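Local coordinates for protein RNA polymerase sigma-H factor (Fusobacterium nucleatum subsp. nucleatum, PDB 3MZY) that probably acts as a sigma-70 family initiation factor that brings RNA polymerase to specific start sites and is then released, at residues A[11-16]-A[93-98]; A[115-120]-A[146-151]. All coordinates share one frame; numbering follows the deposited sequence.

How the contacts relate
Contact 1 joins helix 8-21 to helix 91-109. Contact 2 joins helix 112-121 to helix 138-159. Their centres lie about 15 Å apart, with the middle of the chain between them. Both segments of contact 1 come earlier in the sequence than those of contact 2. Helices 91-109 and 112-121 follow each other in the chain and so connect the two. The two contacts touch directly: L15 CD2 of helix 8-21 lies 3.6 Å from L118 CD1 of helix 112-121. Contact 1 ties the region 2 part of this sigma factor to the C-terminal helices across a connection in which 53-89 are not modelled. Contact 2 lies within that C-terminal helical group, consistent with sigma region 4.

Contact 1: A[11-16]-A[93-98]; sequences GILGLL and YLLKEE
L13 and L95 meet methyl to methyl. L13 CD2 lies 3.8 Å from L95 CD1. Their side chains lie roughly perpendicular, and CD2 and CD1 are the atoms that touch. The CA-CB bond of neither leucine aims at the partner helix; the branches beyond CB close the gap. In L13, CG is anti to the backbone N (chi1 -150°), and from there CD2 extends toward L95.

One turn further along, L16 meets E98. The CA-CB bond of L16 does point at 93-98. Its CG is 4.1 Å from E98 OE1, and its CD2 is 4.2 Å from E98 O. The two side chains run past each other in opposite directions. E98 leaves its backbone with CG opposite the N (chi1 -154°) and an extended chain beyond it, which carries the carboxylate alongside the leucine. These are loose carbon-oxygen approaches, not polar bonds.

The backbones stay well apart. The closest CA pair is L13 and L95, at 8.2 Å. Helical bonds hold both turns, with L16 N to I12 O at 2.9 Å and E98 N to L94 O at 3.0 Å.

Further out, the same helix pair goes on packing through F102, which touches I12, L15 and L16. L13 also touches E40 of helix 29-50. L15 turns to I37 and to L118 and L121 of helix 112-121.

Residues 11-16 belong to sigma-70 region 2. Helix 91-109 comes after the unmodelled residues 53-89. The touch is small, with 138 Å² buried over both sides. It combines one methyl-methyl touch with a leucine laid against a carboxylate chain. With no hydrogen bond or salt bridge between the two segments, what holds them is dispersion and the burial of leucine surface.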
loop_
_atom_site.group_PDB
_atom_site.type_symbol
_atom_site.label_atom_id
_atom_site.label_comp_id
_atom_site.label_asym_id
_atom_site.label_seq_id
_atom_site.Cartn_x
_atom_site.Cartn_y
_atom_site.Cartn_z
ATOM N N GLY A 11 6.521 -2.791 -1.779
ATOM C CA GLY A 11 5.210 -2.927 -1.127
ATOM C C GLY A 11 4.361 -1.676 -1.228
ATOM O O GLY A 11 3.229 -1.719 -1.735
ATOM N N ILE A 12 4.937 -0.559 -0.780
ATOM C CA ILE A 12 4.317 0.738 -0.858
ATOM C C ILE A 12 3.947 1.096 -2.285
ATOM O O ILE A 12 2.831 1.562 -2.533
ATOM C CB ILE A 12 5.236 1.842 -0.280
ATOM C CG1 ILE A 12 5.608 1.511 1.173
ATOM C CG2 ILE A 12 4.578 3.204 -0.406
ATOM C CD1 ILE A 12 6.461 2.560 1.866
ATOM N N LEU A 13 4.878 0.903 -3.218
ATOM C CA LEU A 13 4.607 1.204 -4.621
ATOM C C LEU A 13 3.384 0.389 -5.060
ATOM O O LEU A 13 2.419 0.952 -5.604
ATOM C CB LEU A 13 5.814 0.842 -5.502
ATOM C CG LEU A 13 6.136 1.594 -6.799
ATOM C CD1 LEU A 13 6.652 0.595 -7.840
ATOM C CD2 LEU A 13 4.963 2.420 -7.378
ATOM N N GLY A 14 3.445 -0.928 -4.807
ATOM C CA GLY A 14 2.349 -1.865 -5.079
ATOM C C GLY A 14 1.020 -1.333 -4.572
ATOM O O GLY A 14 0.030 -1.357 -5.302
ATOM N N LEU A 15 1.013 -0.818 -3.343
ATOM C CA LEU A 15 -0.192 -0.310 -2.725
ATOM C C LEU A 15 -0.709 0.952 -3.418
ATOM O O LEU A 15 -1.911 1.072 -3.673
ATOM C CB LEU A 15 0.027 -0.043 -1.224
ATOM C CG LEU A 15 -1.083 0.692 -0.446
ATOM C CD1 LEU A 15 -2.333 -0.165 -0.293
ATOM C CD2 LEU A 15 -0.617 1.147 0.925
ATOM N N LEU A 16 0.199 1.897 -3.683
ATOM C CA LEU A 16 -0.103 3.125 -4.397
ATOM C C LEU A 16 -0.687 2.842 -5.778
ATOM O O LEU A 16 -1.554 3.578 -6.261
ATOM C CB LEU A 16 1.169 3.959 -4.533
ATOM C CG LEU A 16 1.382 5.229 -3.702
ATOM C CD1 LEU A 16 0.622 5.211 -2.383
ATOM C CD2 LEU A 16 2.873 5.430 -3.472
ATOM N N TYR A 93 12.917 9.271 -9.936
ATOM C CA TYR A 93 12.953 10.339 -8.922
ATOM C C TYR A 93 11.556 10.774 -8.513
ATOM O O TYR A 93 11.303 11.010 -7.331
ATOM C CB TYR A 93 13.776 11.552 -9.376
ATOM C CG TYR A 93 15.268 11.403 -9.147
ATOM C CD1 TYR A 93 15.817 11.480 -7.857
ATOM C CD2 TYR A 93 16.141 11.185 -10.222
ATOM C CE1 TYR A 93 17.195 11.336 -7.647
ATOM C CE2 TYR A 93 17.513 11.048 -10.022
ATOM C CZ TYR A 93 18.036 11.123 -8.735
ATOM O OH TYR A 93 19.403 10.985 -8.552
ATOM N N LEU A 94 10.652 10.873 -9.488
ATOM C CA LEU A 94 9.254 11.180 -9.187
ATOM C C LEU A 94 8.609 10.061 -8.364
ATOM O O LEU A 94 7.845 10.334 -7.428
ATOM C CB LEU A 94 8.454 11.452 -10.465
ATOM C CG LEU A 94 8.565 12.866 -11.040
ATOM C CD1 LEU A 94 8.408 12.874 -12.575
ATOM C CD2 LEU A 94 7.575 13.805 -10.384
ATOM N N LEU A 95 8.929 8.812 -8.713
ATOM C CA LEU A 95 8.429 7.650 -7.981
ATOM C C LEU A 95 9.015 7.550 -6.583
ATOM O O LEU A 95 8.260 7.481 -5.618
ATOM C CB LEU A 95 8.626 6.343 -8.759
ATOM C CG LEU A 95 7.434 5.825 -9.586
ATOM C CD1 LEU A 95 6.152 5.785 -8.764
ATOM C CD2 LEU A 95 7.213 6.647 -10.854
ATOM N N LYS A 96 10.342 7.554 -6.466
ATOM C CA LYS A 96 10.981 7.522 -5.146
ATOM C C LYS A 96 10.383 8.592 -4.220
ATOM O O LYS A 96 10.096 8.320 -3.057
ATOM C CB LYS A 96 12.511 7.652 -5.244
ATOM N N GLU A 97 10.167 9.795 -4.745
ATOM C CA GLU A 97 9.600 10.881 -3.946
ATOM C C GLU A 97 8.157 10.617 -3.519
ATOM O O GLU A 97 7.782 10.908 -2.381
ATOM C CB GLU A 97 9.679 12.223 -4.676
ATOM C CG GLU A 97 9.885 13.369 -3.718
ATOM C CD GLU A 97 9.285 14.684 -4.188
ATOM O OE1 GLU A 97 9.856 15.734 -3.818
ATOM O OE2 GLU A 97 8.252 14.671 -4.904
ATOM N N GLU A 98 7.350 10.086 -4.433
ATOM C CA GLU A 98 5.972 9.733 -4.117
ATOM C C GLU A 98 5.904 8.657 -3.025
ATOM O O GLU A 98 5.067 8.737 -2.116
ATOM C CB GLU A 98 5.214 9.291 -5.365
ATOM C CG GLU A 98 3.728 9.520 -5.261
ATOM C CD GLU A 98 2.933 8.869 -6.386
ATOM O OE1 GLU A 98 1.754 8.519 -6.138
ATOM O OE2 GLU A 98 3.470 8.712 -7.512
#

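Contact 2: A[115-120]-A[146-151]; sequences KEVLTY and QRIRKK
I148 reaches across to V117 and L118 with its side-chain tip. Its CA-CB bond points at helix 112-121. From CB, the shorter branch CG2 lies 4.4 Å from L118 CD1, a loose approach. The longer branch begins with CG1, which is anti to the carbonyl carbon (chi1 -65°). Its next torsion is extended (chi2 167°), and this takes CD1 outward to the facing helix.

CD1 makes the closest contacts. It is 3.9 Å from V117 CG1 and 4.2 Å from L118 CB. It also lies 4.1 Å from L118 N, against the backbone itself. One methyl thus packs against two successive residues of the partner helix. V117 meets it at an oblique angle, through CG1. All three residues are buried, and the side-chain contacts are apolar.

Charged groups lie at the flank. E114 OE2 forms salt bridges with both R147 NE and K151 NZ, a second link between the same two helices.

F110, in the loop before helix 112-121, touches both L118 and I148. V117 also packs on L134 of helix 127-134, and on I141, T144 and I145 of helix 138-159. V117 and I148 thus join helix 112-121 to helices 127-134 and 138-159, whose succession is consistent with the DNA-binding helix-turn-helix of sigma region 4.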
loop_
_atom_site.group_PDB
_atom_site.type_symbol
_atom_site.label_atom_id
_atom_site.label_comp_id
_atom_site.label_asym_id
_atom_site.label_seq_id
_atom_site.Cartn_x
_atom_site.Cartn_y
_atom_site.Cartn_z
ATOM N N LYS A 115 -1.654 2.011 11.146
ATOM C CA LYS A 115 -0.222 1.769 10.954
ATOM C C LYS A 115 0.155 0.291 11.117
ATOM O O LYS A 115 1.026 -0.221 10.394
ATOM C CB LYS A 115 0.608 2.602 11.923
ATOM C CG LYS A 115 0.653 4.088 11.586
ATOM C CD LYS A 115 1.167 4.827 12.790
ATOM C CE LYS A 115 1.593 6.195 12.437
ATOM N NZ LYS A 115 1.896 6.996 13.674
ATOM N N GLU A 116 -0.478 -0.377 12.079
ATOM C CA GLU A 116 -0.189 -1.787 12.346
ATOM C C GLU A 116 -0.604 -2.618 11.134
ATOM O O GLU A 116 0.125 -3.507 10.719
ATOM C CB GLU A 116 -0.933 -2.279 13.592
ATOM C CG GLU A 116 -0.301 -1.910 14.917
ATOM C CD GLU A 116 -1.158 -2.340 16.114
ATOM O OE1 GLU A 116 -0.579 -2.800 17.131
ATOM O OE2 GLU A 116 -2.413 -2.225 16.044
ATOM N N VAL A 117 -1.768 -2.295 10.573
ATOM C CA VAL A 117 -2.294 -2.971 9.393
ATOM C C VAL A 117 -1.420 -2.706 8.162
ATOM O O VAL A 117 -1.059 -3.627 7.423
ATOM C CB VAL A 117 -3.782 -2.578 9.130
ATOM C CG1 VAL A 117 -4.224 -2.988 7.710
ATOM C CG2 VAL A 117 -4.703 -3.222 10.185
ATOM N N LEU A 118 -1.076 -1.440 7.956
ATOM C CA LEU A 118 -0.224 -1.023 6.838
ATOM C C LEU A 118 1.079 -1.808 6.827
ATOM O O LEU A 118 1.478 -2.334 5.789
ATOM C CB LEU A 118 0.064 0.480 6.940
ATOM C CG LEU A 118 0.902 1.130 5.838
ATOM C CD1 LEU A 118 0.172 1.041 4.475
ATOM C CD2 LEU A 118 1.258 2.591 6.191
ATOM N N THR A 119 1.731 -1.881 7.987
ATOM C CA THR A 119 2.969 -2.636 8.156
ATOM C C THR A 119 2.886 -4.027 7.519
ATOM O O THR A 119 3.809 -4.456 6.831
ATOM C CB THR A 119 3.327 -2.738 9.669
ATOM O OG1 THR A 119 3.690 -1.429 10.149
ATOM C CG2 THR A 119 4.461 -3.724 9.938
ATOM N N TYR A 120 1.792 -4.741 7.738
ATOM C CA TYR A 120 1.721 -6.105 7.196
ATOM C C TYR A 120 1.220 -6.153 5.782
ATOM O O TYR A 120 1.607 -7.047 5.030
ATOM C CB TYR A 120 0.943 -7.047 8.108
ATOM C CG TYR A 120 1.661 -7.176 9.412
ATOM C CD1 TYR A 120 1.242 -6.455 10.539
ATOM C CD2 TYR A 120 2.817 -7.977 9.512
ATOM C CE1 TYR A 120 1.929 -6.561 11.747
ATOM C CE2 TYR A 120 3.520 -8.090 10.715
ATOM C CZ TYR A 120 3.075 -7.381 11.819
ATOM O OH TYR A 120 3.769 -7.487 12.994
ATOM N N GLN A 146 -9.599 -0.290 4.084
ATOM C CA GLN A 146 -10.486 0.535 3.305
ATOM C C GLN A 146 -10.321 2.002 3.706
ATOM O O GLN A 146 -10.377 2.893 2.854
ATOM C CB GLN A 146 -11.931 0.073 3.496
ATOM C CG GLN A 146 -12.926 0.700 2.526
ATOM C CD GLN A 146 -12.922 0.004 1.175
ATOM O OE1 GLN A 146 -12.630 -1.196 1.079
ATOM N NE2 GLN A 146 -13.242 0.755 0.120
ATOM N N ARG A 147 -10.125 2.246 5.003
ATOM C CA ARG A 147 -9.815 3.596 5.500
ATOM C C ARG A 147 -8.465 4.065 5.011
ATOM O O ARG A 147 -8.313 5.229 4.656
ATOM C CB ARG A 147 -9.813 3.651 7.025
ATOM C CG ARG A 147 -11.165 3.732 7.663
ATOM C CD ARG A 147 -11.027 4.254 9.092
ATOM N NE ARG A 147 -10.049 3.517 9.899
ATOM C CZ ARG A 147 -10.236 2.277 10.363
ATOM N NH1 ARG A 147 -11.362 1.634 10.071
ATOM N NH2 ARG A 147 -9.297 1.666 11.094
ATOM N N ILE A 148 -7.484 3.163 4.993
ATOM C CA ILE A 148 -6.157 3.479 4.423
ATOM C C ILE A 148 -6.299 3.930 2.951
ATOM O O ILE A 148 -5.674 4.911 2.527
ATOM C CB ILE A 148 -5.151 2.290 4.560
ATOM C CG1 ILE A 148 -4.837 2.012 6.034
ATOM C CG2 ILE A 148 -3.858 2.570 3.785
ATOM C CD1 ILE A 148 -4.120 0.687 6.289
ATOM N N ARG A 149 -7.125 3.207 2.193
ATOM C CA ARG A 149 -7.458 3.556 0.809
ATOM C C ARG A 149 -8.079 4.958 0.653
ATOM O O ARG A 149 -7.533 5.779 -0.062
ATOM C CB ARG A 149 -8.394 2.502 0.203
ATOM C CG ARG A 149 -8.814 2.789 -1.230
ATOM C CD ARG A 149 -10.087 2.059 -1.602
ATOM N NE ARG A 149 -10.766 2.697 -2.728
ATOM C CZ ARG A 149 -11.883 2.239 -3.290
ATOM N NH1 ARG A 149 -12.464 1.133 -2.828
ATOM N NH2 ARG A 149 -12.429 2.884 -4.317
ATOM N N LYS A 150 -9.214 5.218 1.301
ATOM C CA LYS A 150 -9.903 6.493 1.155
ATOM C C LYS A 150 -9.013 7.668 1.603
ATOM O O LYS A 150 -8.907 8.667 0.895
ATOM C CB LYS A 150 -11.253 6.496 1.894
ATOM N N LYS A 151 -8.346 7.523 2.749
ATOM C CA LYS A 151 -7.488 8.588 3.269
ATOM C C LYS A 151 -6.302 8.831 2.366
ATOM O O LYS A 151 -5.865 9.979 2.192
ATOM C CB LYS A 151 -7.035 8.299 4.702
ATOM C CG LYS A 151 -8.160 8.482 5.720
ATOM C CD LYS A 151 -7.777 7.864 7.052
ATOM C CE LYS A 151 -8.975 7.877 7.991
ATOM N NZ LYS A 151 -8.610 7.440 9.355
#